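Local coordinates for protein transcriptional regulator, TetR family (Legionella pneumophila subsp. pneumophila str. Philadelphia 1, PDB 3ON4) that probably binds DNA as a dimeric, all-helical transcriptional regulator of the TetR family, with an N-terminal helix-turn-helix domain, at residues A[171-175]-A[176-180]; A[161-164]-A[165-169]; A[16-19]-A[20-24]; A[70-73]-A[74-78]. All blocks are in the same frame, centred on the assembly; numbering follows the deposited sequence. Where two conformers were deposited one is given.

Contact 1. Residues A[171-175]-A[176-180]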
ATOM      1  N   ARG A 171      -7.358   7.638   0.398  1.00 19.15           N
ATOM      2  CA  ARG A 171      -6.699   8.926   0.564  1.00 20.49           C
ATOM      3  C   ARG A 171      -6.341   9.579  -0.767  1.00 21.96           C
ATOM      4  O   ARG A 171      -5.970  10.725  -0.796  1.00 23.25           O
ATOM      5  CB  ARG A 171      -5.493   8.814   1.506  1.00 20.78           C
ATOM      6  CG  ARG A 171      -4.394   7.954   1.031  1.00 18.80           C
ATOM      7  CD  ARG A 171      -3.360   7.761   2.169  1.00 18.80           C
ATOM      8  NE  ARG A 171      -2.557   8.956   2.426  1.00 17.78           N
ATOM      9  CZ  ARG A 171      -1.443   9.312   1.780  1.00 19.41           C
ATOM     10  NH1 ARG A 171      -0.944   8.587   0.773  1.00 17.21           N
ATOM     11  NH2 ARG A 171      -0.828  10.420   2.136  1.00 20.00           N
ATOM     12  N   LEU A 172      -6.461   8.856  -1.873  1.00 22.86           N
ATOM     13  CA  LEU A 172      -6.279   9.475  -3.175  1.00 25.55           C
ATOM     14  C   LEU A 172      -7.401  10.428  -3.568  1.00 27.83           C
ATOM     15  O   LEU A 172      -7.143  11.483  -4.183  1.00 29.36           O
ATOM     16  CB  LEU A 172      -6.209   8.413  -4.261  1.00 26.14           C
ATOM     17  CG  LEU A 172      -5.224   7.268  -4.077  1.00 25.47           C
ATOM     18  CD1 LEU A 172      -5.167   6.503  -5.388  1.00 28.82           C
ATOM     19  CD2 LEU A 172      -3.845   7.755  -3.651  1.00 28.10           C
ATOM     20  N   TYR A 173      -8.623  10.029  -3.214  1.00 42.72           N
ATOM     21  CA  TYR A 173      -9.865  10.588  -3.740  1.00 43.47           C
ATOM     22  C   TYR A 173     -10.703  11.320  -2.687  1.00 43.19           C
ATOM     23  O   TYR A 173     -11.677  11.988  -3.025  1.00 44.99           O
ATOM     24  CB  TYR A 173     -10.756   9.432  -4.226  1.00 41.64           C
ATOM     25  CG  TYR A 173     -10.285   8.603  -5.413  1.00 43.05           C
ATOM     26  CD1 TYR A 173     -10.293   9.127  -6.691  1.00 47.74           C
ATOM     27  CD2 TYR A 173      -9.920   7.273  -5.260  1.00 41.65           C
ATOM     28  CE1 TYR A 173      -9.898   8.358  -7.784  1.00 48.98           C
ATOM     29  CE2 TYR A 173      -9.522   6.499  -6.343  1.00 41.79           C
ATOM     30  CZ  TYR A 173      -9.520   7.048  -7.602  1.00 46.75           C
ATOM     31  OH  TYR A 173      -9.126   6.296  -8.690  1.00 49.19           O
ATOM     32  N   GLY A 174     -10.376  11.149  -1.414  1.00 41.04           N
ATOM     33  CA  GLY A 174     -11.305  11.493  -0.346  1.00 41.20           C
ATOM     34  C   GLY A 174     -12.544  10.628  -0.412  1.00 38.29           C
ATOM     35  O   GLY A 174     -13.636  11.038   0.010  1.00 39.55           O
ATOM     36  N   ASP A 175     -12.388   9.423  -0.949  1.00 34.18           N
ATOM     37  CA  ASP A 175     -13.520   8.560  -1.128  1.00 32.32           C
ATOM     38  C   ASP A 175     -13.644   7.678   0.110  1.00 30.34           C
ATOM     39  O   ASP A 175     -12.994   6.632   0.210  1.00 28.02           O
ATOM     40  CB  ASP A 175     -13.386   7.736  -2.402  1.00 31.51           C
ATOM     41  CG  ASP A 175     -14.631   6.931  -2.702  1.00 31.72           C
ATOM     42  OD1 ASP A 175     -15.534   6.918  -1.843  1.00 29.67           O
ATOM     43  OD2 ASP A 175     -14.709   6.315  -3.789  1.00 34.26           O
ATOM     44  N   GLU A 176     -14.487   8.107   1.044  1.00 31.48           N
ATOM     45  CA  GLU A 176     -14.730   7.366   2.276  1.00 30.51           C
ATOM     46  C   GLU A 176     -15.265   5.959   2.031  1.00 27.73           C
ATOM     47  O   GLU A 176     -15.207   5.120   2.928  1.00 26.51           O
ATOM     48  CB  GLU A 176     -15.758   8.096   3.153  1.00 34.31           C
ATOM     49  CG  GLU A 176     -15.338   9.443   3.647  1.00 39.79           C
ATOM     50  CD  GLU A 176     -16.475  10.194   4.333  1.00 46.23           C
ATOM     51  OE1 GLU A 176     -16.663  11.396   4.042  1.00 49.76           O
ATOM     52  OE2 GLU A 176     -17.178   9.577   5.164  1.00 48.38           O
ATOM     53  N   THR A 177     -15.836   5.700   0.854  1.00 27.53           N
ATOM     54  CA  THR A 177     -16.472   4.405   0.637  1.00 26.67           C
ATOM     55  C   THR A 177     -15.444   3.268   0.684  1.00 23.69           C
ATOM     56  O   THR A 177     -15.801   2.149   1.030  1.00 22.65           O
ATOM     57  CB  THR A 177     -17.340   4.360  -0.656  1.00 28.99           C
ATOM     58  OG1 THR A 177     -16.544   4.645  -1.801  1.00 31.27           O
ATOM     59  CG2 THR A 177     -18.474   5.401  -0.590  1.00 33.69           C
ATOM     60  N   PHE A 178     -14.177   3.553   0.363  1.00 21.93           N
ATOM     61  CA  PHE A 178     -13.126   2.535   0.500  1.00 21.14           C
ATOM     62  C   PHE A 178     -12.968   2.103   1.976  1.00 20.94           C
ATOM     63  O   PHE A 178     -12.721   0.922   2.271  1.00 21.49           O
ATOM     64  CB  PHE A 178     -11.780   3.022  -0.050  1.00 21.21           C
ATOM     65  CG  PHE A 178     -11.718   3.116  -1.554  1.00 20.67           C
ATOM     66  CD1 PHE A 178     -11.445   1.995  -2.322  1.00 17.57           C
ATOM     67  CD2 PHE A 178     -11.898   4.341  -2.203  1.00 20.56           C
ATOM     68  CE1 PHE A 178     -11.370   2.077  -3.696  1.00 18.59           C
ATOM     69  CE2 PHE A 178     -11.810   4.438  -3.578  1.00 22.56           C
ATOM     70  CZ  PHE A 178     -11.544   3.300  -4.332  1.00 23.56           C
ATOM     71  N   LEU A 179     -13.120   3.056   2.888  1.00 21.44           N
ATOM     72  CA  LEU A 179     -12.996   2.794   4.317  1.00 21.73           C
ATOM     73  C   LEU A 179     -14.276   2.151   4.857  1.00 22.01           C
ATOM     74  O   LEU A 179     -14.224   1.312   5.751  1.00 21.36           O
ATOM     75  CB  LEU A 179     -12.696   4.088   5.068  1.00 24.04           C
ATOM     76  CG  LEU A 179     -11.432   4.819   4.597  1.00 26.09           C
ATOM     77  CD1 LEU A 179     -11.243   6.125   5.329  1.00 32.22           C
ATOM     78  CD2 LEU A 179     -10.224   3.940   4.764  1.00 25.64           C
ATOM     79  N   GLU A 180     -15.413   2.554   4.308  1.00 23.24           N
ATOM     80  CA  GLU A 180     -16.697   1.937   4.684  1.00 25.40           C
ATOM     81  C   GLU A 180     -16.673   0.452   4.346  1.00 23.76           C
ATOM     82  O   GLU A 180     -17.199  -0.354   5.083  1.00 24.69           O
ATOM     83  CB  GLU A 180     -17.863   2.638   3.992  1.00 27.97           C
ATOM     84  CG  GLU A 180     -18.107   4.059   4.499  1.00 31.50           C
ATOM     85  CD  GLU A 180     -19.181   4.790   3.702  1.00 37.56           C
ATOM     86  OE1 GLU A 180     -19.705   4.210   2.734  1.00 38.44           O
ATOM     87  OE2 GLU A 180     -19.504   5.947   4.046  1.00 41.92           O
TER

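Contact 2. Residues A[161-164]-A[165-169]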
ATOM      1  N   SER A 161      -4.861  -6.595   5.571  1.00 15.65           N
ATOM      2  CA  SER A 161      -4.722  -6.341   4.132  1.00 15.82           C
ATOM      3  C   SER A 161      -5.773  -5.333   3.671  1.00 15.71           C
ATOM      4  O   SER A 161      -5.468  -4.382   2.932  1.00 15.08           O
ATOM      5  CB  SER A 161      -4.855  -7.635   3.332  1.00 17.33           C
ATOM      6  OG  SER A 161      -3.860  -8.565   3.732  1.00 18.04           O
ATOM      7  N   LEU A 162      -7.011  -5.521   4.128  1.00 15.34           N
ATOM      8  CA  LEU A 162      -8.096  -4.665   3.701  1.00 16.97           C
ATOM      9  C   LEU A 162      -7.916  -3.260   4.266  1.00 15.28           C
ATOM     10  O   LEU A 162      -8.166  -2.289   3.571  1.00 15.23           O
ATOM     11  CB  LEU A 162      -9.436  -5.244   4.125  1.00 18.58           C
ATOM     12  CG  LEU A 162     -10.723  -4.670   3.568  1.00 23.06           C
ATOM     13  CD1 LEU A 162     -10.682  -4.462   2.030  1.00 25.86           C
ATOM     14  CD2 LEU A 162     -11.854  -5.618   3.944  1.00 28.90           C
ATOM     15  N   VAL A 163      -7.484  -3.169   5.514  1.00 15.69           N
ATOM     16  CA  VAL A 163      -7.225  -1.880   6.145  1.00 15.84           C
ATOM     17  C   VAL A 163      -6.162  -1.125   5.344  1.00 15.69           C
ATOM     18  O   VAL A 163      -6.353   0.051   5.005  1.00 16.39           O
ATOM     19  CB  VAL A 163      -6.776  -2.041   7.613  1.00 16.52           C
ATOM     20  CG1 VAL A 163      -6.109  -0.738   8.146  1.00 17.33           C
ATOM     21  CG2 VAL A 163      -7.947  -2.489   8.491  1.00 17.79           C
ATOM     22  N   GLU A 164      -5.051  -1.791   5.028  1.00 15.70           N
ATOM     23  CA  GLU A 164      -3.952  -1.141   4.310  1.00 15.36           C
ATOM     24  C   GLU A 164      -4.394  -0.696   2.908  1.00 16.15           C
ATOM     25  O   GLU A 164      -4.199   0.460   2.504  1.00 17.47           O
ATOM     26  CB  GLU A 164      -2.713  -2.031   4.253  1.00 16.32           C
ATOM     27  CG  GLU A 164      -2.071  -2.306   5.626  1.00 16.22           C
ATOM     28  CD  GLU A 164      -1.526  -1.079   6.310  1.00 17.68           C
ATOM     29  OE1 GLU A 164      -1.159  -0.115   5.618  1.00 17.90           O
ATOM     30  OE2 GLU A 164      -1.414  -1.078   7.558  1.00 20.49           O
ATOM     31  N   GLY A 165      -5.013  -1.598   2.166  1.00 15.85           N
ATOM     32  CA  GLY A 165      -5.448  -1.283   0.809  1.00 15.91           C
ATOM     33  C   GLY A 165      -6.554  -0.235   0.779  1.00 16.08           C
ATOM     34  O   GLY A 165      -6.573   0.633  -0.103  1.00 16.97           O
ATOM     35  N   GLY A 166      -7.484  -0.321   1.725  1.00 15.56           N
ATOM     36  CA  GLY A 166      -8.557   0.663   1.864  1.00 17.33           C
ATOM     37  C   GLY A 166      -8.055   2.070   2.145  1.00 17.21           C
ATOM     38  O   GLY A 166      -8.523   3.057   1.532  1.00 16.61           O
ATOM     39  N   LEU A 167      -7.079   2.163   3.047  1.00 16.13           N
ATOM     40  CA  LEU A 167      -6.461   3.473   3.356  1.00 16.90           C
ATOM     41  C   LEU A 167      -5.706   4.002   2.164  1.00 15.74           C
ATOM     42  O   LEU A 167      -5.786   5.170   1.851  1.00 17.46           O
ATOM     43  CB  LEU A 167      -5.511   3.383   4.561  1.00 16.81           C
ATOM     44  CG  LEU A 167      -6.122   3.262   5.938  1.00 19.85           C
ATOM     45  CD1 LEU A 167      -5.046   2.990   7.007  1.00 19.53           C
ATOM     46  CD2 LEU A 167      -6.901   4.549   6.267  1.00 23.10           C
ATOM     47  N   LEU A 168      -4.979   3.127   1.486  1.00 15.52           N
ATOM     48  CA  LEU A 168      -4.176   3.499   0.325  1.00 15.49           C
ATOM     49  C   LEU A 168      -5.036   4.175  -0.740  1.00 16.38           C
ATOM     50  O   LEU A 168      -4.681   5.235  -1.285  1.00 15.83           O
ATOM     51  CB  LEU A 168      -3.538   2.232  -0.247  1.00 16.81           C
ATOM     52  CG  LEU A 168      -2.441   2.344  -1.279  1.00 18.64           C
ATOM     53  CD1 LEU A 168      -1.141   2.944  -0.666  1.00 16.64           C
ATOM     54  CD2 LEU A 168      -2.151   0.934  -1.848  1.00 21.05           C
ATOM     55  N   LEU A 169      -6.195   3.579  -1.023  1.00 15.76           N
ATOM     56  CA  LEU A 169      -7.048   4.083  -2.075  1.00 17.30           C
ATOM     57  C   LEU A 169      -7.953   5.227  -1.594  1.00 17.39           C
ATOM     58  O   LEU A 169      -8.223   6.143  -2.377  1.00 19.19           O
ATOM     59  CB  LEU A 169      -7.876   2.946  -2.701  1.00 18.51           C
ATOM     60  CG  LEU A 169      -7.003   1.834  -3.284  1.00 18.81           C
ATOM     61  CD1 LEU A 169      -7.853   0.737  -3.872  1.00 18.77           C
ATOM     62  CD2 LEU A 169      -6.049   2.409  -4.329  1.00 21.01           C
TER

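Contact 3. Residues A[16-19]-A[20-24]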
ATOM      1  N   LEU A  16      10.954  13.338  16.019  1.00 16.42           N
ATOM      2  CA  LEU A  16      10.236  12.099  15.782  1.00 16.09           C
ATOM      3  C   LEU A  16       8.794  12.372  15.307  1.00 16.16           C
ATOM      4  O   LEU A  16       8.329  11.760  14.340  1.00 14.42           O
ATOM      5  CB  LEU A  16      10.228  11.227  17.031  1.00 17.98           C
ATOM      6  CG  LEU A  16      11.571  10.566  17.360  1.00 18.55           C
ATOM      7  CD1 LEU A  16      11.568  10.054  18.821  1.00 20.37           C
ATOM      8  CD2 LEU A  16      11.875   9.452  16.355  1.00 18.02           C
ATOM      9  N   ALA A  17       8.123  13.310  15.963  1.00 15.97           N
ATOM     10  CA  ALA A  17       6.708  13.576  15.634  1.00 17.36           C
ATOM     11  C   ALA A  17       6.524  14.131  14.210  1.00 16.67           C
ATOM     12  O   ALA A  17       5.597  13.709  13.478  1.00 16.32           O
ATOM     13  CB  ALA A  17       6.064  14.490  16.692  1.00 18.01           C
ATOM     14  N   VAL A  18       7.399  15.046  13.797  0.68 17.04           N
ATOM     15  CA  VAL A  18       7.291  15.601  12.431  0.68 17.01           C
ATOM     16  C   VAL A  18       7.754  14.572  11.404  0.68 15.91           C
ATOM     17  O   VAL A  18       7.145  14.447  10.348  0.68 15.32           O
ATOM     18  CB  VAL A  18       8.078  16.916  12.224  0.68 17.97           C
ATOM     19  CG1 VAL A  18       7.585  17.627  10.924  0.68 17.67           C
ATOM     20  CG2 VAL A  18       7.921  17.812  13.394  0.68 19.62           C
ATOM     21  N   ALA A  19       8.792  13.788  11.725  1.00 15.42           N
ATOM     22  CA  ALA A  19       9.271  12.758  10.796  1.00 14.70           C
ATOM     23  C   ALA A  19       8.169  11.740  10.527  1.00 14.31           C
ATOM     24  O   ALA A  19       7.902  11.346   9.368  1.00 13.80           O
ATOM     25  CB  ALA A  19      10.553  12.066  11.343  1.00 13.69           C
ATOM     26  N   GLU A  20       7.511  11.332  11.606  1.00 14.30           N
ATOM     27  CA  GLU A  20       6.386  10.424  11.522  1.00 14.92           C
ATOM     28  C   GLU A  20       5.308  10.967  10.563  1.00 14.25           C
ATOM     29  O   GLU A  20       4.809  10.246   9.705  1.00 13.89           O
ATOM     30  CB  GLU A  20       5.802  10.199  12.915  1.00 15.68           C
ATOM     31  CG  GLU A  20       4.670   9.180  12.972  1.00 17.50           C
ATOM     32  CD  GLU A  20       3.994   9.116  14.353  1.00 23.23           C
ATOM     33  OE1 GLU A  20       3.505  10.155  14.861  1.00 24.09           O
ATOM     34  OE2 GLU A  20       3.928   8.007  14.915  1.00 26.82           O
ATOM     35  N   ALA A  21       4.969  12.234  10.736  1.00 14.24           N
ATOM     36  CA  ALA A  21       3.992  12.910   9.919  1.00 14.56           C
ATOM     37  C   ALA A  21       4.416  12.966   8.460  1.00 14.35           C
ATOM     38  O   ALA A  21       3.620  12.623   7.573  1.00 13.90           O
ATOM     39  CB  ALA A  21       3.726  14.321  10.438  1.00 15.37           C
ATOM     40  N   LEU A  22       5.666  13.364   8.211  1.00 14.24           N
ATOM     41  CA  LEU A  22       6.176  13.443   6.841  1.00 14.83           C
ATOM     42  C   LEU A  22       6.174  12.080   6.148  1.00 15.34           C
ATOM     43  O   LEU A  22       5.803  11.987   4.967  1.00 17.29           O
ATOM     44  CB  LEU A  22       7.578  14.074   6.826  1.00 14.80           C
ATOM     45  CG  LEU A  22       7.560  15.565   7.196  1.00 17.89           C
ATOM     46  CD1 LEU A  22       8.986  16.090   7.339  1.00 17.98           C
ATOM     47  CD2 LEU A  22       6.763  16.387   6.179  1.00 22.48           C
ATOM     48  N   ILE A  23       6.567  11.034   6.873  1.00 15.15           N
ATOM     49  CA  ILE A  23       6.624   9.684   6.309  1.00 14.81           C
ATOM     50  C   ILE A  23       5.206   9.221   5.976  1.00 14.47           C
ATOM     51  O   ILE A  23       4.951   8.718   4.855  1.00 14.23           O
ATOM     52  CB  ILE A  23       7.351   8.679   7.234  1.00 15.28           C
ATOM     53  CG1 ILE A  23       8.847   9.044   7.320  1.00 14.67           C
ATOM     54  CG2 ILE A  23       7.147   7.240   6.706  1.00 15.62           C
ATOM     55  CD1 ILE A  23       9.598   8.320   8.489  1.00 13.71           C
ATOM     56  N   GLN A  24       4.281   9.439   6.902  1.00 14.01           N
ATOM     57  CA  GLN A  24       2.883   9.091   6.681  1.00 14.61           C
ATOM     58  C   GLN A  24       2.219   9.842   5.532  1.00 15.48           C
ATOM     59  O   GLN A  24       1.247   9.347   4.972  1.00 15.41           O
ATOM     60  CB  GLN A  24       2.046   9.275   7.940  1.00 15.25           C
ATOM     61  CG  GLN A  24       2.368   8.286   9.045  1.00 15.33           C
ATOM     62  CD  GLN A  24       1.397   8.408  10.175  1.00 15.29           C
ATOM     63  OE1 GLN A  24       1.632   9.149  11.121  1.00 18.37           O
ATOM     64  NE2 GLN A  24       0.263   7.714  10.061  1.00 15.37           N
TER

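Contact 4. Residues A[70-73]-A[74-78]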
ATOM      1  N   ALA A  70       0.879  -0.346  20.129  1.00 24.33           N
ATOM      2  CA  ALA A  70       0.788  -1.406  21.133  1.00 25.82           C
ATOM      3  C   ALA A  70      -0.035  -0.992  22.364  1.00 26.87           C
ATOM      4  O   ALA A  70      -0.827  -1.792  22.875  1.00 27.12           O
ATOM      5  CB  ALA A  70       2.182  -1.886  21.556  1.00 26.80           C
ATOM      6  N   ALA A  71       0.169   0.243  22.831  1.00 26.61           N
ATOM      7  CA  ALA A  71      -0.558   0.779  23.992  1.00 28.99           C
ATOM      8  C   ALA A  71      -2.043   0.958  23.663  1.00 28.44           C
ATOM      9  O   ALA A  71      -2.902   0.607  24.448  1.00 29.62           O
ATOM     10  CB  ALA A  71       0.051   2.114  24.444  1.00 29.14           C
ATOM     11  N   VAL A  72      -2.318   1.519  22.495  1.00 26.80           N
ATOM     12  CA  VAL A  72      -3.692   1.734  22.038  1.00 27.10           C
ATOM     13  C   VAL A  72      -4.450   0.404  21.982  1.00 26.70           C
ATOM     14  O   VAL A  72      -5.587   0.299  22.468  1.00 26.77           O
ATOM     15  CB  VAL A  72      -3.702   2.433  20.654  1.00 27.10           C
ATOM     16  CG1 VAL A  72      -5.115   2.372  19.981  1.00 27.60           C
ATOM     17  CG2 VAL A  72      -3.228   3.872  20.798  1.00 28.31           C
ATOM     18  N   LEU A  73      -3.805  -0.606  21.403  1.00 24.87           N
ATOM     19  CA  LEU A  73      -4.412  -1.929  21.239  1.00 25.79           C
ATOM     20  C   LEU A  73      -4.644  -2.622  22.585  1.00 27.21           C
ATOM     21  O   LEU A  73      -5.710  -3.207  22.834  1.00 26.95           O
ATOM     22  CB  LEU A  73      -3.522  -2.802  20.348  1.00 25.31           C
ATOM     23  CG  LEU A  73      -3.398  -2.405  18.867  1.00 25.44           C
ATOM     24  CD1 LEU A  73      -2.619  -3.484  18.139  1.00 27.20           C
ATOM     25  CD2 LEU A  73      -4.738  -2.175  18.217  1.00 27.25           C
ATOM     26  N   SER A  74      -3.631  -2.532  23.446  1.00 27.15           N
ATOM     27  CA  SER A  74      -3.699  -3.070  24.791  1.00 29.60           C
ATOM     28  C   SER A  74      -4.925  -2.530  25.530  1.00 30.70           C
ATOM     29  O   SER A  74      -5.633  -3.285  26.227  1.00 31.95           O
ATOM     30  CB  SER A  74      -2.414  -2.720  25.551  1.00 30.13           C
ATOM     31  OG  SER A  74      -2.466  -3.230  26.863  1.00 36.02           O
ATOM     32  N   ASP A  75      -5.179  -1.231  25.378  1.00 30.15           N
ATOM     33  CA  ASP A  75      -6.320  -0.593  26.044  1.00 32.64           C
ATOM     34  C   ASP A  75      -7.659  -1.078  25.520  1.00 32.05           C
ATOM     35  O   ASP A  75      -8.628  -1.117  26.271  1.00 33.94           O
ATOM     36  CB  ASP A  75      -6.235   0.934  25.936  1.00 33.14           C
ATOM     37  CG  ASP A  75      -5.239   1.531  26.921  1.00 38.00           C
ATOM     38  OD1 ASP A  75      -5.083   0.973  28.029  1.00 41.80           O
ATOM     39  OD2 ASP A  75      -4.619   2.568  26.594  1.00 40.36           O
ATOM     40  N   ILE A  76      -7.707  -1.427  24.227  1.00 30.14           N
ATOM     41  CA  ILE A  76      -8.910  -1.996  23.625  1.00 30.45           C
ATOM     42  C   ILE A  76      -9.124  -3.427  24.097  1.00 31.95           C
ATOM     43  O   ILE A  76     -10.230  -3.766  24.527  1.00 33.05           O
ATOM     44  CB  ILE A  76      -8.858  -1.959  22.076  1.00 29.33           C
ATOM     45  CG1 ILE A  76      -8.895  -0.504  21.579  1.00 27.33           C
ATOM     46  CG2 ILE A  76     -10.000  -2.771  21.476  1.00 29.00           C
ATOM     47  CD1 ILE A  76      -8.473  -0.323  20.129  1.00 25.31           C
ATOM     48  N   SER A  77      -8.087  -4.267  24.027  1.00 31.79           N
ATOM     49  CA  SER A  77      -8.270  -5.690  24.367  1.00 34.41           C
ATOM     50  C   SER A  77      -8.450  -5.913  25.860  1.00 37.25           C
ATOM     51  O   SER A  77      -9.091  -6.892  26.274  1.00 38.77           O
ATOM     52  CB  SER A  77      -7.156  -6.585  23.807  1.00 34.31           C
ATOM     53  OG  SER A  77      -5.872  -6.112  24.129  1.00 34.01           O
ATOM     54  N   ASN A  78      -7.960  -4.989  26.679  1.00 37.83           N
ATOM     55  CA  ASN A  78      -8.205  -5.102  28.112  1.00 41.31           C
ATOM     56  C   ASN A  78      -9.506  -4.460  28.599  1.00 42.63           C
ATOM     57  O   ASN A  78      -9.829  -4.530  29.789  1.00 45.26           O
ATOM     58  CB  ASN A  78      -6.984  -4.629  28.889  1.00 42.39           C
ATOM     59  CG  ASN A  78      -5.817  -5.598  28.744  1.00 43.53           C
ATOM     60  OD1 ASN A  78      -5.969  -6.812  28.939  1.00 45.83           O
ATOM     61  ND2 ASN A  78      -4.669  -5.082  28.389  1.00 43.81           N
TER

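Contact 1. Residues A[171-175]-A[176-180]
The Asp175 side chain packs obliquely against the Phe178 ring and reaches on to Thr177. It caps the start of helix 177-189, just after the turn that ends helix 149-173. Gly174, with positive phi, is the first residue to leave helical geometry at that turn. Asp175 CG is anti to the backbone N (chi1 -174°), which carries the carboxylate over the first turn of the next helix. There OD1 accepts from Thr177 N at 3.0 Å, the capping bond. The amide meets OD1 from above the carboxylate plane, 42° out of it. OD1 also accepts from Thr177 OG1, at a very short 2.5 Å whose exact length is doubtful, so one oxygen takes both the amide and the hydroxyl of the threonine. A weak backbone bond from Phe178 N to Asp175 O closes the turn. Phe178 CE2 also touches Tyr173 CD2 at 3.8 Å, an oblique contact between the last turn of one helix and the first of the next. Lys157 of the second subunit forms a salt bridge with Asp175 OD2 and a hydrogen bond with Thr177 OG1, so the cap is part of the dimer interface. The carboxylate and Phe178 ring planes are 73° apart, and Asp175 OD2 lies 3.5 Å from Phe178 CE2.

Contact 2. Residues A[161-164]-A[165-169]
Val163 and Leu167 lie side by side, one helical turn apart, and point the same way. Val163 CG1 meets Leu167 CD1 at 4.0 Å. Val163 CG1 is anti to the backbone N (chi1 163°), and this turns the methyl toward the leucine. Leu167 CG also rests 3.4 Å from Val163 O, so the leucine packs on the backbone as well as on the valine. The tight part of the contact is the backbone itself. Gly165 N binds Ser161 O at 2.9 Å, and its N-H points almost straight at the oxygen (170°). Gly166 N follows with Leu162 O at 2.8 Å. Leu167 N and Leu168 N continue the pattern to Val163 O and Glu164 O. With no side chain on Gly165 or Gly166, the helix surface is low here, and Ser161 of the second subunit comes close to Leu162 while Gly166 of that subunit packs on Ser161. Side-chain contact within the stretch is sparse by comparison. Val163 to Leu167 is its one apolar side-chain pair, and no solvent side opens, because every residue is buried. The bent Glu164 side chain turns to Met106 and Cys107. Ser161 OG bonds back to Lys157 O. Around this part of helix 149-173, Val163 and Leu167 face Ile95 of helix 84-98, Leu162 meets Phe185 of helix 177-189, and Leu168 and Leu169 pack on the second subunit.

Contact 3. Residues A[16-19]-A[20-24]
In one of the two conformers of Val18, CG1 is anti to the backbone N (chi1 -164°), while Leu22 CG is anti to its carbonyl carbon (chi1 -69°). In that conformer the two side chains lie alongside each other and point the same way, with Val18 CG1 4.1 Å from Leu22 CD1. Leu22 CG also sits 3.4 Å from Val18 O. The same carbonyl accepts from Leu22 N at 2.8 Å, so backbone bond and side-chain contact join the same two residues. One residue further on, Ile23 N binds Ala19 O at 2.8 Å, and Ile23 CG1 lies 3.2 Å from that oxygen. Glu20 N and Ala21 N complete the series with Leu16 O and Ala17 O. The Ala21 bond is the longest of the four, at 3.2 Å.

These residues belong to helix 11-26, the first helix of the TetR-type N-terminal domain. The predicted helix-turn-helix, residues 32-51, follows it. Val18, Ala19 and Leu22 pack on helix 33-40 of that motif. Leu16 and Ala19 also reach helix 54-77. The small Ala19 side chain is buried between Ile36, Leu57 and Val61.

The polar side chains have partners elsewhere. Glu20 extends beyond CG to His65, whose ND1 is hydrogen-bonded to OE2, and to Lys68, which forms a salt bridge with OE1. This ties helix 11-26 to helix 54-77. Gln24 NE2 donates to the backbone oxygens of Leu98 and Met106, and Ile23 packs on Leu108 and Phe112 of helix 108-115.

Contact 4. Residues A[70-73]-A[74-78]
This is an intrahelical contact between successive turns at the C-terminal end of helix 54-77, the long helix that follows the predicted helix-turn-helix. Ile76 follows Val72 one turn later. Its CG1 sits 3.5 Å from Val72 O. Ile76 CG1 is anti to the carbonyl carbon (chi1 -67°), which directs this branch back along the helix. Val72 CG1 and Ile76 CD1 are 4.3 Å apart, a light apolar contact. Ser74 CB lies 3.2 Å from Ala70 O, and Asp75 CG lies over Ala71 O at 3.5 Å.

Four backbone bonds link the turns. Ser74 N binds Ala70 O, and Asp75 N binds Ala71 O. The Ile76 N bond to Val72 O is the longest at 3.3 Å and the most bent, 145° at the hydrogen. Ser77 N to Leu73 O is shorter, at 2.9 Å, and straighter, at 166°. Asn78 N still binds Ser74 O at 2.9 Å, although Asn78 has already left the helix.

One flank is packed and the other is more open. Leu73 is buried against Phe91 of helix 84-98 and Leu133 and Ile134 of helix 121-144. Ile76 touches Lys87, Lys90 and Trp137. Ala71 and Asp75 are exposed.

Trp137 NE1 forms a hydrogen bond with Ser77 OG and a weak one with Leu73 O. The indole N-H therefore meets both a side-chain and a backbone oxygen. This polar link, added to the apolar packing of Leu73 and Ile76, joins the end of helix 54-77 to helix 121-144.

How the contacts relate
Contacts 1 and 2 are neighbours, with centres about 10 Å apart. Both use helix 149-173 and both touch the second subunit. Phe178 CB packs 3.6 Å from Gly166 O, and Leu179 CD2 meets Leu167 CD2 at 3.7 Å. Contact 3 belongs to the probable DNA-binding domain. It reaches contact 1 where Arg171 NH2 lies 3.7 Å from Gln24 O, although their centres are about 22 Å apart. Contact 4 stands apart, its nearest atoms about 10 Å from contacts 2 and 3. The bound sodium ion, at Ser114 and Asp115, lies about 7 Å from the side chain of Leu168 and about 9 Å from that of Ile23.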